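Side-chain contacts in aldehyde dehydrogenase (Trypanosoma brucei, PDB 5MYP), which probably catalyses the NAD+-dependent oxidation of aldehydes to carboxylic acids: residues L374-E379 / K402-G407; A237-V242 / F398-R403; D381-I386 / E409-S414; P360-E365 / N387-P392. All coordinates share one frame; numbering follows the deposited sequence. Where two conformers were deposited one is given.

Contact 1: residues L374-E379 / K402-G407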
loop_
_atom_site.group_PDB
_atom_site.type_symbol
_atom_site.label_atom_id
_atom_site.label_comp_id
_atom_site.label_asym_id
_atom_site.label_seq_id
_atom_site.Cartn_x
_atom_site.Cartn_y
_atom_site.Cartn_z
ATOM N N LEU A 374 -10.193 33.493 0.258
ATOM C CA LEU A 374 -9.474 33.986 1.431
ATOM C C LEU A 374 -8.240 34.743 0.957
ATOM O O LEU A 374 -7.782 34.536 -0.164
ATOM C CB LEU A 374 -9.059 32.823 2.338
ATOM C CG LEU A 374 -10.165 32.128 3.143
ATOM C CD1 LEU A 374 -11.083 31.289 2.260
ATOM C CD2 LEU A 374 -9.549 31.268 4.235
ATOM N N THR A 375 -7.714 35.626 1.805
ATOM C CA THR A 375 -6.507 36.386 1.468
ATOM C C THR A 375 -5.333 35.994 2.349
ATOM O O THR A 375 -5.516 35.455 3.439
ATOM C CB THR A 375 -6.728 37.913 1.546
ATOM O OG1 THR A 375 -7.140 38.284 2.867
ATOM C CG2 THR A 375 -7.779 38.351 0.542
ATOM N N TYR A 376 -4.129 36.250 1.841
ATOM C CA TYR A 376 -2.890 36.087 2.594
ATOM C C TYR A 376 -1.987 37.304 2.372
ATOM O O TYR A 376 -2.107 37.993 1.357
ATOM C CB TYR A 376 -2.172 34.790 2.175
ATOM C CG TYR A 376 -1.315 34.891 0.923
ATOM C CD1 TYR A 376 0.006 35.339 0.994
ATOM C CD2 TYR A 376 -1.814 34.519 -0.327
ATOM C CE1 TYR A 376 0.796 35.437 -0.143
ATOM C CE2 TYR A 376 -1.028 34.603 -1.468
ATOM C CZ TYR A 376 0.276 35.061 -1.368
ATOM O OH TYR A 376 1.065 35.149 -2.488
ATOM N N GLU A 377 -1.097 37.552 3.333
ATOM C CA GLU A 377 -0.029 38.553 3.200
ATOM C C GLU A 377 1.362 37.921 3.072
ATOM O O GLU A 377 2.183 38.392 2.284
ATOM C CB GLU A 377 -0.062 39.521 4.383
ATOM C CG GLU A 377 -1.269 40.453 4.361
ATOM C CD GLU A 377 -1.245 41.473 5.489
ATOM O OE1 GLU A 377 -0.167 42.039 5.769
ATOM O OE2 GLU A 377 -2.313 41.723 6.091
ATOM N N ASN A 378 1.619 36.861 3.837
ATOM C CA ASN A 378 2.908 36.148 3.806
ATOM C C ASN A 378 2.697 34.631 3.726
ATOM O O ASN A 378 1.568 34.153 3.865
ATOM C CB ASN A 378 3.758 36.525 5.028
ATOM C CG ASN A 378 3.005 36.383 6.338
ATOM O OD1 ASN A 378 2.565 35.294 6.699
ATOM N ND2 ASN A 378 2.852 37.491 7.059
ATOM N N GLU A 379 3.786 33.889 3.503
ATOM C CA GLU A 379 3.732 32.418 3.397
ATOM C C GLU A 379 3.095 31.764 4.624
ATOM O O GLU A 379 2.308 30.826 4.486
ATOM C CB GLU A 379 5.131 31.818 3.160
ATOM C CG GLU A 379 5.127 30.302 2.953
ATOM C CD GLU A 379 6.516 29.705 2.819
ATOM O OE1 GLU A 379 7.224 29.581 3.842
ATOM O OE2 GLU A 379 6.890 29.331 1.693
ATOM N N LYS A 402 9.504 31.156 -9.069
ATOM C CA LYS A 402 10.060 29.832 -8.733
ATOM C C LYS A 402 10.230 29.595 -7.234
ATOM O O LYS A 402 9.866 28.529 -6.731
ATOM C CB LYS A 402 11.409 29.606 -9.445
ATOM C CG LYS A 402 11.313 28.853 -10.765
ATOM C CD LYS A 402 10.366 29.517 -11.760
ATOM C CE LYS A 402 10.047 28.593 -12.924
ATOM N NZ LYS A 402 8.807 29.017 -13.634
ATOM N N ARG A 403 10.782 30.585 -6.531
ATOM C CA ARG A 403 10.998 30.483 -5.083
ATOM C C ARG A 403 9.684 30.343 -4.308
ATOM O O ARG A 403 9.608 29.557 -3.363
ATOM C CB ARG A 403 11.790 31.688 -4.563
ATOM C CG ARG A 403 12.146 31.619 -3.084
ATOM C CD ARG A 403 12.860 32.882 -2.628
ATOM N NE ARG A 403 14.231 32.960 -3.136
ATOM C CZ ARG A 403 15.298 32.360 -2.600
ATOM N NH1 ARG A 403 15.193 31.593 -1.513
ATOM N NH2 ARG A 403 16.492 32.524 -3.164
ATOM N N PHE A 404 8.664 31.104 -4.705
ATOM C CA PHE A 404 7.335 31.008 -4.079
ATOM C C PHE A 404 6.732 29.616 -4.262
ATOM O O PHE A 404 6.241 29.023 -3.305
ATOM C CB PHE A 404 6.374 32.059 -4.652
ATOM C CG PHE A 404 4.991 31.998 -4.059
ATOM C CD1 PHE A 404 4.718 32.600 -2.835
ATOM C CD2 PHE A 404 3.961 31.332 -4.721
ATOM C CE1 PHE A 404 3.442 32.548 -2.283
ATOM C CE2 PHE A 404 2.688 31.266 -4.171
ATOM C CZ PHE A 404 2.427 31.877 -2.950
ATOM N N ILE A 405 6.786 29.112 -5.495
ATOM C CA ILE A 405 6.220 27.800 -5.843
ATOM C C ILE A 405 6.929 26.697 -5.052
ATOM O O ILE A 405 6.272 25.836 -4.461
ATOM C CB ILE A 405 6.315 27.524 -7.366
ATOM C CG1 ILE A 405 5.418 28.500 -8.146
ATOM C CG2 ILE A 405 5.933 26.079 -7.696
ATOM C CD1 ILE A 405 5.814 28.681 -9.599
ATOM N N ARG A 406 8.261 26.749 -5.041
ATOM C CA ARG A 406 9.095 25.799 -4.292
ATOM C C ARG A 406 8.773 25.803 -2.796
ATOM O O ARG A 406 8.718 24.742 -2.172
ATOM C CB ARG A 406 10.587 26.103 -4.505
ATOM C CG ARG A 406 11.531 25.022 -3.990
ATOM C CD ARG A 406 12.960 25.238 -4.453
ATOM N NE ARG A 406 13.866 24.231 -3.894
ATOM C CZ ARG A 406 15.161 24.107 -4.193
ATOM N NH1 ARG A 406 15.751 24.928 -5.065
ATOM N NH2 ARG A 406 15.880 23.150 -3.611
ATOM N N GLY A 407 8.571 26.994 -2.233
ATOM C CA GLY A 407 8.208 27.146 -0.825
ATOM C C GLY A 407 6.875 26.514 -0.463
ATOM O O GLY A 407 6.766 25.827 0.557
#
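Tyr-376 and Phe-404 make an aromatic contact between the last residue of strand 370-376 and the first turn of helix 402-411, in the parallel alpha/beta part of the fold. The two side chains approach from opposite directions, and the phenolic oxygen leads: Tyr-376 OH lies 3.5 Å from Phe-404 CE1, while ring carbon Tyr-376 CZ is 4.1 Å from that same CE1. The tyrosine ring reaches the helix because its CG sits between the backbone N and the carbonyl carbon (chi1 83°), and Asn-378 N lies in plane at its edge. Ile-382, from helix 379-387, packs on both rings.

A second touch sets a carboxylate against backbone. Glu-379, in the first turn of helix 379-387, stretches out with CG anti to the backbone N (chi1 -176°) and brings OE2 to 3.5 Å from Gly-407 C. With no side chain on Gly-407, the carboxylate can lie directly against the helix backbone. Both touches are van der Waals in kind, an oxygen resting on carbon in each case, so across these segments the fit depends on shape rather than on directed bonds.

Contact 2: residues A237-V242 / F398-R403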
loop_
_atom_site.group_PDB
_atom_site.type_symbol
_atom_site.label_atom_id
_atom_site.label_comp_id
_atom_site.label_asym_id
_atom_site.label_seq_id
_atom_site.Cartn_x
_atom_site.Cartn_y
_atom_site.Cartn_z
ATOM N N ALA A 237 -0.628 39.192 -12.359
ATOM C CA ALA A 237 -1.522 40.284 -12.797
ATOM C C ALA A 237 -1.778 40.267 -14.308
ATOM O O ALA A 237 -2.923 40.377 -14.745
ATOM C CB ALA A 237 -0.978 41.638 -12.369
ATOM N N ASP A 238 -0.712 40.087 -15.091
ATOM C CA ASP A 238 -0.812 40.033 -16.558
ATOM C C ASP A 238 -1.463 38.752 -17.103
ATOM O O ASP A 238 -1.884 38.728 -18.258
ATOM C CB ASP A 238 0.575 40.198 -17.199
ATOM C CG ASP A 238 1.217 41.549 -16.895
ATOM O OD1 ASP A 238 0.498 42.538 -16.628
ATOM O OD2 ASP A 238 2.461 41.617 -16.936
ATOM N N ASN A 239 -1.519 37.701 -16.283
ATOM C CA ASN A 239 -2.118 36.410 -16.658
ATOM C C ASN A 239 -3.485 36.160 -16.014
ATOM O O ASN A 239 -3.992 35.039 -16.069
ATOM C CB ASN A 239 -1.171 35.272 -16.249
ATOM C CG ASN A 239 0.251 35.498 -16.719
ATOM O OD1 ASN A 239 0.531 35.477 -17.919
ATOM N ND2 ASN A 239 1.155 35.717 -15.777
ATOM N N MET A 240 -4.092 37.198 -15.433
ATOM C CA MET A 240 -5.254 37.024 -14.554
ATOM C C MET A 240 -6.486 36.460 -15.271
ATOM O O MET A 240 -7.282 35.753 -14.654
ATOM C CB MET A 240 -5.596 38.344 -13.843
ATOM C CG MET A 240 -6.528 38.220 -12.641
ATOM S SD MET A 240 -5.935 37.130 -11.329
ATOM C CE MET A 240 -4.427 37.935 -10.798
ATOM N N LYS A 241 -6.632 36.753 -16.564
ATOM C CA LYS A 241 -7.730 36.187 -17.358
ATOM C C LYS A 241 -7.594 34.669 -17.507
ATOM O O LYS A 241 -8.576 33.942 -17.345
ATOM C CB LYS A 241 -7.814 36.842 -18.741
ATOM C CG LYS A 241 -9.135 36.582 -19.450
ATOM C CD LYS A 241 -9.332 37.484 -20.666
ATOM C CE LYS A 241 -8.869 36.819 -21.949
ATOM N NZ LYS A 241 -9.898 35.892 -22.497
ATOM N N VAL A 242 -6.381 34.203 -17.803
ATOM C CA VAL A 242 -6.109 32.766 -17.944
ATOM C C VAL A 242 -6.190 32.058 -16.578
ATOM O O VAL A 242 -6.703 30.938 -16.494
ATOM C CB VAL A 242 -4.741 32.496 -18.618
ATOM C CG1 VAL A 242 -4.416 31.002 -18.631
ATOM C CG2 VAL A 242 -4.730 33.055 -20.035
ATOM N N PHE A 398 -0.944 29.200 -8.530
ATOM C CA PHE A 398 -0.773 30.093 -9.672
ATOM C C PHE A 398 0.298 31.117 -9.323
ATOM O O PHE A 398 0.122 31.912 -8.397
ATOM C CB PHE A 398 -2.091 30.769 -10.047
ATOM C CG PHE A 398 -3.064 29.849 -10.725
ATOM C CD1 PHE A 398 -3.890 29.019 -9.976
ATOM C CD2 PHE A 398 -3.156 29.805 -12.112
ATOM C CE1 PHE A 398 -4.790 28.162 -10.597
ATOM C CE2 PHE A 398 -4.051 28.952 -12.740
ATOM C CZ PHE A 398 -4.872 28.128 -11.980
ATOM N N SER A 399 1.417 31.069 -10.049
ATOM C CA SER A 399 2.570 31.930 -9.789
ATOM C C SER A 399 3.581 31.865 -10.940
ATOM O O SER A 399 3.702 30.837 -11.615
ATOM C CB SER A 399 3.253 31.527 -8.472
ATOM O OG SER A 399 4.459 32.242 -8.258
ATOM N N ASN A 400 4.288 32.974 -11.156
ATOM C CA ASN A 400 5.438 33.029 -12.066
ATOM C C ASN A 400 6.773 33.074 -11.299
ATOM O O ASN A 400 7.827 33.244 -11.915
ATOM C CB ASN A 400 5.322 34.251 -12.996
ATOM C CG ASN A 400 4.190 34.122 -14.000
ATOM O OD1 ASN A 400 3.294 34.962 -14.052
ATOM N ND2 ASN A 400 4.231 33.075 -14.812
ATOM N N ASN A 401 6.727 32.902 -9.973
ATOM C CA ASN A 401 7.907 32.992 -9.109
ATOM C C ASN A 401 8.332 31.602 -8.614
ATOM O O ASN A 401 7.616 30.964 -7.836
ATOM C CB ASN A 401 7.607 33.917 -7.923
ATOM C CG ASN A 401 8.842 34.221 -7.090
ATOM O OD1 ASN A 401 9.226 33.441 -6.222
ATOM N ND2 ASN A 401 9.461 35.368 -7.344
ATOM N N LYS A 402 9.504 31.156 -9.069
ATOM C CA LYS A 402 10.060 29.832 -8.733
ATOM C C LYS A 402 10.230 29.595 -7.234
ATOM O O LYS A 402 9.866 28.529 -6.731
ATOM C CB LYS A 402 11.409 29.606 -9.445
ATOM C CG LYS A 402 11.313 28.853 -10.765
ATOM C CD LYS A 402 10.366 29.517 -11.760
ATOM C CE LYS A 402 10.047 28.593 -12.924
ATOM N NZ LYS A 402 8.807 29.017 -13.634
ATOM N N ARG A 403 10.782 30.585 -6.531
ATOM C CA ARG A 403 10.998 30.483 -5.083
ATOM C C ARG A 403 9.684 30.343 -4.308
ATOM O O ARG A 403 9.608 29.557 -3.363
ATOM C CB ARG A 403 11.790 31.688 -4.563
ATOM C CG ARG A 403 12.146 31.619 -3.084
ATOM C CD ARG A 403 12.860 32.882 -2.628
ATOM N NE ARG A 403 14.231 32.960 -3.136
ATOM C CZ ARG A 403 15.298 32.360 -2.600
ATOM N NH1 ARG A 403 15.193 31.593 -1.513
ATOM N NH2 ARG A 403 16.492 32.524 -3.164
#
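Asn-239 and Asn-400 meet across a wide backbone gap, for the closest pair of CA atoms, those of Asn-239 and Ser-399, is still 9.4 Å apart. The side chains span this gap from opposite directions. Asn-239 occupies the N-cap position of helix 240-252, yet its amide makes no capping bond. With CG anti to the carbonyl carbon (chi1 -50°), it is turned across the gap, where Asn-239 ND2 comes within 2.8 Å of the atom modelled as Asn-400 OD1. The two amide planes stand 62° apart. The Asn-400 amide may well be turned over in the model, which leaves the nature of this approach open.

What holds Asn-400 in place is clearer. Just before it, Ser-399 forms an ST turn, its OG accepting from Asn-401 N at 2.9 Å with an N-H...O angle of 163°, and that OG is also bonded to Asp-233 OD2. Asn-400 N itself is bonded to Thr-235 OG1, and Asn-401 OD1 caps helix 402-411 through Phe-404 N. Phe-464 of the second subunit packs on both asparagines, as well as on Val-242 and Phe-398, which places the pair at the dimer interface. Only 82 Å² is buried between the segments, so the contact amounts to two neutral amides set steeply against each other, with an aromatic side chain of the partner subunit against them.

Contact 3: residues D381-I386 / E409-S414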
loop_
_atom_site.group_PDB
_atom_site.type_symbol
_atom_site.label_atom_id
_atom_site.label_comp_id
_atom_site.label_asym_id
_atom_site.label_seq_id
_atom_site.Cartn_x
_atom_site.Cartn_y
_atom_site.Cartn_z
ATOM N N ASP A 381 0.739 32.753 6.549
ATOM C CA ASP A 381 -0.726 32.823 6.437
ATOM C C ASP A 381 -1.284 31.694 5.569
ATOM O O ASP A 381 -2.311 31.102 5.909
ATOM C CB ASP A 381 -1.187 34.163 5.839
ATOM C CG ASP A 381 -0.857 35.367 6.714
ATOM O OD1 ASP A 381 -0.711 35.222 7.948
ATOM O OD2 ASP A 381 -0.758 36.474 6.146
ATOM N N ILE A 382 -0.606 31.404 4.458
ATOM C CA ILE A 382 -1.034 30.343 3.536
ATOM C C ILE A 382 -0.927 28.989 4.225
ATOM O O ILE A 382 -1.861 28.188 4.178
ATOM C CB ILE A 382 -0.192 30.292 2.238
ATOM C CG1 ILE A 382 -0.273 31.615 1.464
ATOM C CG2 ILE A 382 -0.652 29.141 1.338
ATOM C CD1 ILE A 382 0.805 31.766 0.412
ATOM N N LEU A 383 0.219 28.752 4.864
ATOM C CA LEU A 383 0.485 27.481 5.537
ATOM C C LEU A 383 -0.464 27.221 6.712
ATOM O O LEU A 383 -0.855 26.081 6.931
ATOM C CB LEU A 383 1.953 27.386 5.980
ATOM C CG LEU A 383 3.014 27.471 4.870
ATOM C CD1 LEU A 383 4.418 27.329 5.445
ATOM C CD2 LEU A 383 2.787 26.442 3.772
ATOM N N LYS A 384 -0.831 28.271 7.447
ATOM C CA LYS A 384 -1.798 28.158 8.544
ATOM C C LYS A 384 -3.177 27.702 8.062
ATOM O O LYS A 384 -3.834 26.901 8.728
ATOM C CB LYS A 384 -1.928 29.491 9.283
ATOM C CG LYS A 384 -2.950 29.493 10.409
ATOM C CD LYS A 384 -2.579 30.510 11.480
ATOM C CE LYS A 384 -3.806 31.018 12.221
ATOM N NZ LYS A 384 -4.689 29.910 12.677
ATOM N N ILE A 385 -3.603 28.215 6.910
ATOM C CA ILE A 385 -4.883 27.826 6.301
ATOM C C ILE A 385 -4.823 26.374 5.809
ATOM O O ILE A 385 -5.685 25.569 6.157
ATOM C CB ILE A 385 -5.269 28.781 5.140
ATOM C CG1 ILE A 385 -5.568 30.187 5.686
ATOM C CG2 ILE A 385 -6.473 28.256 4.353
ATOM C CD1 ILE A 385 -5.430 31.289 4.656
ATOM N N ILE A 386 -3.795 26.052 5.027
ATOM C CA ILE A 386 -3.700 24.743 4.362
ATOM C C ILE A 386 -3.300 23.613 5.328
ATOM O O ILE A 386 -3.931 22.551 5.329
ATOM C CB ILE A 386 -2.746 24.797 3.139
ATOM C CG1 ILE A 386 -3.298 25.780 2.094
ATOM C CG2 ILE A 386 -2.556 23.407 2.525
ATOM C CD1 ILE A 386 -2.361 26.070 0.936
ATOM N N GLU A 409 5.201 24.140 -2.281
ATOM C CA GLU A 409 5.351 22.690 -2.502
ATOM C C GLU A 409 6.015 21.987 -1.318
ATOM O O GLU A 409 5.509 20.985 -0.813
ATOM C CB GLU A 409 6.190 22.409 -3.756
ATOM C CG GLU A 409 5.478 22.654 -5.074
ATOM C CD GLU A 409 6.386 22.498 -6.286
ATOM O OE1 GLU A 409 7.518 21.972 -6.149
ATOM O OE2 GLU A 409 5.967 22.888 -7.393
ATOM N N SER A 410 7.147 22.533 -0.883
ATOM C CA SER A 410 7.963 21.903 0.147
ATOM C C SER A 410 7.341 21.957 1.553
ATOM O O SER A 410 7.710 21.151 2.407
ATOM C CB SER A 410 9.369 22.518 0.146
ATOM O OG SER A 410 9.339 23.866 0.565
ATOM N N ARG A 411 6.407 22.881 1.787
ATOM C CA ARG A 411 5.787 23.069 3.110
ATOM C C ARG A 411 4.325 22.598 3.208
ATOM O O ARG A 411 3.684 22.804 4.244
ATOM C CB ARG A 411 5.884 24.548 3.510
ATOM C CG ARG A 411 7.302 25.072 3.666
ATOM C CD ARG A 411 7.941 24.595 4.955
ATOM N NE ARG A 411 9.357 24.963 5.042
ATOM C CZ ARG A 411 10.147 24.721 6.091
ATOM N NH1 ARG A 411 9.678 24.107 7.177
ATOM N NH2 ARG A 411 11.423 25.099 6.058
ATOM N N THR A 412 3.805 21.972 2.150
ATOM C CA THR A 412 2.453 21.401 2.147
ATOM C C THR A 412 2.476 19.938 1.719
ATOM O O THR A 412 3.437 19.477 1.097
ATOM C CB THR A 412 1.522 22.160 1.184
ATOM O OG1 THR A 412 2.062 22.124 -0.145
ATOM C CG2 THR A 412 1.344 23.606 1.629
ATOM N N SER A 413 1.402 19.223 2.051
ATOM C CA SER A 413 1.200 17.846 1.606
ATOM C C SER A 413 -0.162 17.706 0.928
ATOM O O SER A 413 -1.172 18.196 1.432
ATOM C CB SER A 413 1.315 16.877 2.775
ATOM O OG SER A 413 1.120 15.548 2.334
ATOM N N SER A 414 -0.169 17.039 -0.222
ATOM C CA SER A 414 -1.382 16.834 -1.004
ATOM C C SER A 414 -1.180 15.639 -1.917
ATOM O O SER A 414 -0.052 15.204 -2.111
ATOM C CB SER A 414 -1.700 18.072 -1.837
ATOM O OG SER A 414 -0.608 18.407 -2.681
#
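Leu-383 sets both of its methyls against Arg-411 CB, with CD2 at 3.6 Å and CD1 at 3.7 Å, so that the fork of the leucine straddles the base of the arginine. The same Leu-383 CD2 also reaches Thr-412 CG2 at 3.8 Å. One turn further along the helix, Ile-386 CG2 approaches that threonine methyl at 4.0 Å, so Thr-412 CG2 is touched by two residues of helix 379-387. The threonine is fixed in rotation by its other branch: OG1 lies between the backbone N and the carbonyl carbon (chi1 58°) and is hydrogen-bonded to Val-408 O, leaving CG2 to face the leucine and isoleucine.

The two helices belong to successive beta-alpha-beta crossovers of one sheet. Helix 379-387 connects strands 370-376 and 395-398, and helix 402-411 connects 395-398 to its parallel neighbour 417-419. Ile-382 and Ile-386 rest on strand 229-232 of that sheet.

Beyond its aliphatic base, Arg-411 bends at chi2 (-76°) and leads away from Leu-383, its NH1 forming a salt bridge with Asp-31 of the second subunit. Its carbonyl oxygen accepts from Asn-387 ND2, a polar tie back to the residue after Ile-386. Further out, Ser-413 OG is hydrogen-bonded to Glu-116 of the second subunit, and Glu-409 OE2 forms a salt bridge with Arg-461 of that subunit.

Contact 4: residues P360-E365 / N387-P392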
loop_
_atom_site.group_PDB
_atom_site.type_symbol
_atom_site.label_atom_id
_atom_site.label_comp_id
_atom_site.label_asym_id
_atom_site.label_seq_id
_atom_site.Cartn_x
_atom_site.Cartn_y
_atom_site.Cartn_z
ATOM N N PRO A 360 -18.796 26.050 8.498
ATOM C CA PRO A 360 -18.771 24.788 7.742
ATOM C C PRO A 360 -18.258 24.835 6.283
ATOM O O PRO A 360 -17.654 23.863 5.830
ATOM C CB PRO A 360 -20.233 24.351 7.777
ATOM C CG PRO A 360 -20.712 24.824 9.108
ATOM C CD PRO A 360 -19.951 26.087 9.428
ATOM N N VAL A 361 -18.480 25.941 5.571
ATOM C CA VAL A 361 -18.004 26.118 4.186
ATOM C C VAL A 361 -16.469 26.064 4.066
ATOM O O VAL A 361 -15.949 25.671 3.019
ATOM C CB VAL A 361 -18.545 27.428 3.541
ATOM C CG1 VAL A 361 -17.875 28.669 4.128
ATOM C CG2 VAL A 361 -18.383 27.401 2.023
ATOM N N MET A 362 -15.763 26.456 5.129
ATOM C CA MET A 362 -14.303 26.337 5.183
ATOM C C MET A 362 -13.791 25.271 6.165
ATOM O O MET A 362 -12.611 25.270 6.531
ATOM C CB MET A 362 -13.680 27.712 5.454
ATOM C CG MET A 362 -13.487 28.547 4.196
ATOM S SD MET A 362 -12.554 27.720 2.891
ATOM C CE MET A 362 -10.987 27.458 3.722
ATOM N N GLN A 363 -14.680 24.364 6.569
ATOM C CA GLN A 363 -14.323 23.174 7.339
ATOM C C GLN A 363 -14.550 21.866 6.579
ATOM O O GLN A 363 -13.809 20.909 6.783
ATOM C CB GLN A 363 -15.117 23.138 8.653
ATOM C CG GLN A 363 -14.787 24.263 9.622
ATOM C CD GLN A 363 -13.325 24.271 10.038
ATOM O OE1 GLN A 363 -12.833 23.323 10.652
ATOM N NE2 GLN A 363 -12.621 25.335 9.690
ATOM N N GLU A 364 -15.571 21.819 5.722
ATOM C CA GLU A 364 -15.939 20.610 4.984
ATOM C C GLU A 364 -15.595 20.748 3.501
ATOM O O GLU A 364 -15.529 21.858 2.972
ATOM C CB GLU A 364 -17.441 20.350 5.124
ATOM C CG GLU A 364 -17.947 20.263 6.562
ATOM C CD GLU A 364 -19.460 20.123 6.658
ATOM O OE1 GLU A 364 -20.121 19.823 5.637
ATOM O OE2 GLU A 364 -20.005 20.317 7.764
ATOM N N GLU A 365 -15.376 19.610 2.841
ATOM C CA GLU A 365 -15.258 19.563 1.382
ATOM C C GLU A 365 -16.561 20.084 0.789
ATOM O O GLU A 365 -17.630 19.555 1.085
ATOM C CB GLU A 365 -15.002 18.132 0.894
ATOM C CG GLU A 365 -14.953 17.966 -0.624
ATOM C CD GLU A 365 -14.734 16.525 -1.068
ATOM O OE1 GLU A 365 -15.187 15.599 -0.363
ATOM O OE2 GLU A 365 -14.101 16.311 -2.128
ATOM N N ASN A 387 -2.268 23.839 6.141
ATOM C CA ASN A 387 -1.733 22.788 7.029
ATOM C C ASN A 387 -2.578 22.515 8.280
ATOM O O ASN A 387 -2.362 21.505 8.944
ATOM C CB ASN A 387 -0.275 23.074 7.423
ATOM C CG ASN A 387 0.656 23.135 6.222
ATOM O OD1 ASN A 387 0.288 22.757 5.111
ATOM N ND2 ASN A 387 1.871 23.606 6.444
ATOM N N SER A 388 -3.534 23.391 8.597
ATOM C CA SER A 388 -4.509 23.114 9.664
ATOM C C SER A 388 -5.675 22.232 9.201
ATOM O O SER A 388 -6.497 21.826 10.018
ATOM C CB SER A 388 -5.060 24.417 10.243
ATOM O OG SER A 388 -5.826 25.126 9.279
ATOM N N ARG A 389 -5.757 21.957 7.899
ATOM C CA ARG A 389 -6.831 21.145 7.329
ATOM C C ARG A 389 -6.275 19.821 6.820
ATOM O O ARG A 389 -5.061 19.643 6.737
ATOM C CB ARG A 389 -7.526 21.928 6.215
ATOM C CG ARG A 389 -8.309 23.114 6.759
ATOM C CD ARG A 389 -8.879 24.016 5.674
ATOM N NE ARG A 389 -9.824 24.971 6.258
ATOM C CZ ARG A 389 -9.496 26.084 6.922
ATOM N NH1 ARG A 389 -8.222 26.451 7.103
ATOM N NH2 ARG A 389 -10.469 26.851 7.414
ATOM N N GLU A 390 -7.169 18.897 6.481
ATOM C CA GLU A 390 -6.765 17.557 6.047
ATOM C C GLU A 390 -6.036 17.633 4.706
ATOM O O GLU A 390 -6.243 18.566 3.929
ATOM C CB GLU A 390 -7.972 16.619 5.947
ATOM C CG GLU A 390 -8.697 16.358 7.267
ATOM C CD GLU A 390 -7.875 15.584 8.294
ATOM O OE1 GLU A 390 -6.839 14.976 7.945
ATOM O OE2 GLU A 390 -8.289 15.566 9.469
ATOM N N LYS A 391 -5.166 16.655 4.461
ATOM C CA LYS A 391 -4.351 16.628 3.250
ATOM C C LYS A 391 -5.287 16.412 2.058
ATOM O O LYS A 391 -5.969 15.391 2.003
ATOM C CB LYS A 391 -3.309 15.511 3.321
ATOM C CG LYS A 391 -2.277 15.688 4.421
ATOM C CD LYS A 391 -1.321 14.513 4.477
ATOM C CE LYS A 391 -0.276 14.683 5.570
ATOM N NZ LYS A 391 0.590 13.475 5.660
ATOM N N PRO A 392 -5.360 17.387 1.134
ATOM C CA PRO A 392 -6.303 17.281 0.026
ATOM C C PRO A 392 -5.743 16.462 -1.125
ATOM O O PRO A 392 -4.532 16.254 -1.211
ATOM C CB PRO A 392 -6.481 18.735 -0.403
ATOM C CG PRO A 392 -5.148 19.347 -0.145
ATOM C CD PRO A 392 -4.561 18.623 1.036
#
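The guanidinium group of Arg-389 has Met-362 CE over one face, 3.5 Å above its plane and offset toward the rim, and the carbonyl of Met-362 at its edge. The contact joins the loops that lead into strands 370-376 and 395-398, the two strands of a beta-alpha-beta crossover, and so lies at the end of the sheet where these parallel strands begin. Arg-389 grips the methionine carbonyl side-on: NE and NH2 each donate to Met-362 O at 2.8 Å, with N-H...O angles of 148° and 145°. The acceptor lies in the guanidinium plane, although the two nitrogens reach the oxygen from opposite faces of the carbonyl plane. Bends at chi2 and chi3 fold the methionine chain back, so the residue that supplies the acceptor also covers a face of the donor.

The third nitrogen, Arg-389 NH1, is bonded to Ile-385 O near the end of helix 379-387, and Tyr-264 packs on both Arg-389 and Met-362. Gln-363 NE2 passes 3.5 Å from Arg-389 NH2, a meeting of two donors, and is itself bonded to Pro-357 O. The turn presenting the methionine carbonyl is closed at Pro-360 O, which accepts from Glu-364 N at 2.9 Å and Gln-363 N at 3.1 Å.

All four contacts gather round the mixed sheet that includes strands 370-376, 395-398 and 417-419. Contacts 1, 2 and 3 use helix 402-411 or the turn leading into it. The centres of contacts 1 and 3 are about 9 Å apart, and Leu-374 CD2 lies 4.1 Å from Ile-385 CD1 where they touch. Contact 4 lies about 12 Å from contact 3, centre to centre, while contacts 2 and 4 are about 25 Å apart. The segments of contacts 1, 3 and 4 alternate along the chain, tying successive crossover elements together; contact 2 reaches back to residues 237-242 and encloses contact 4. The second subunit touches contacts 2, 3 and 4, linking this packing to the dimer.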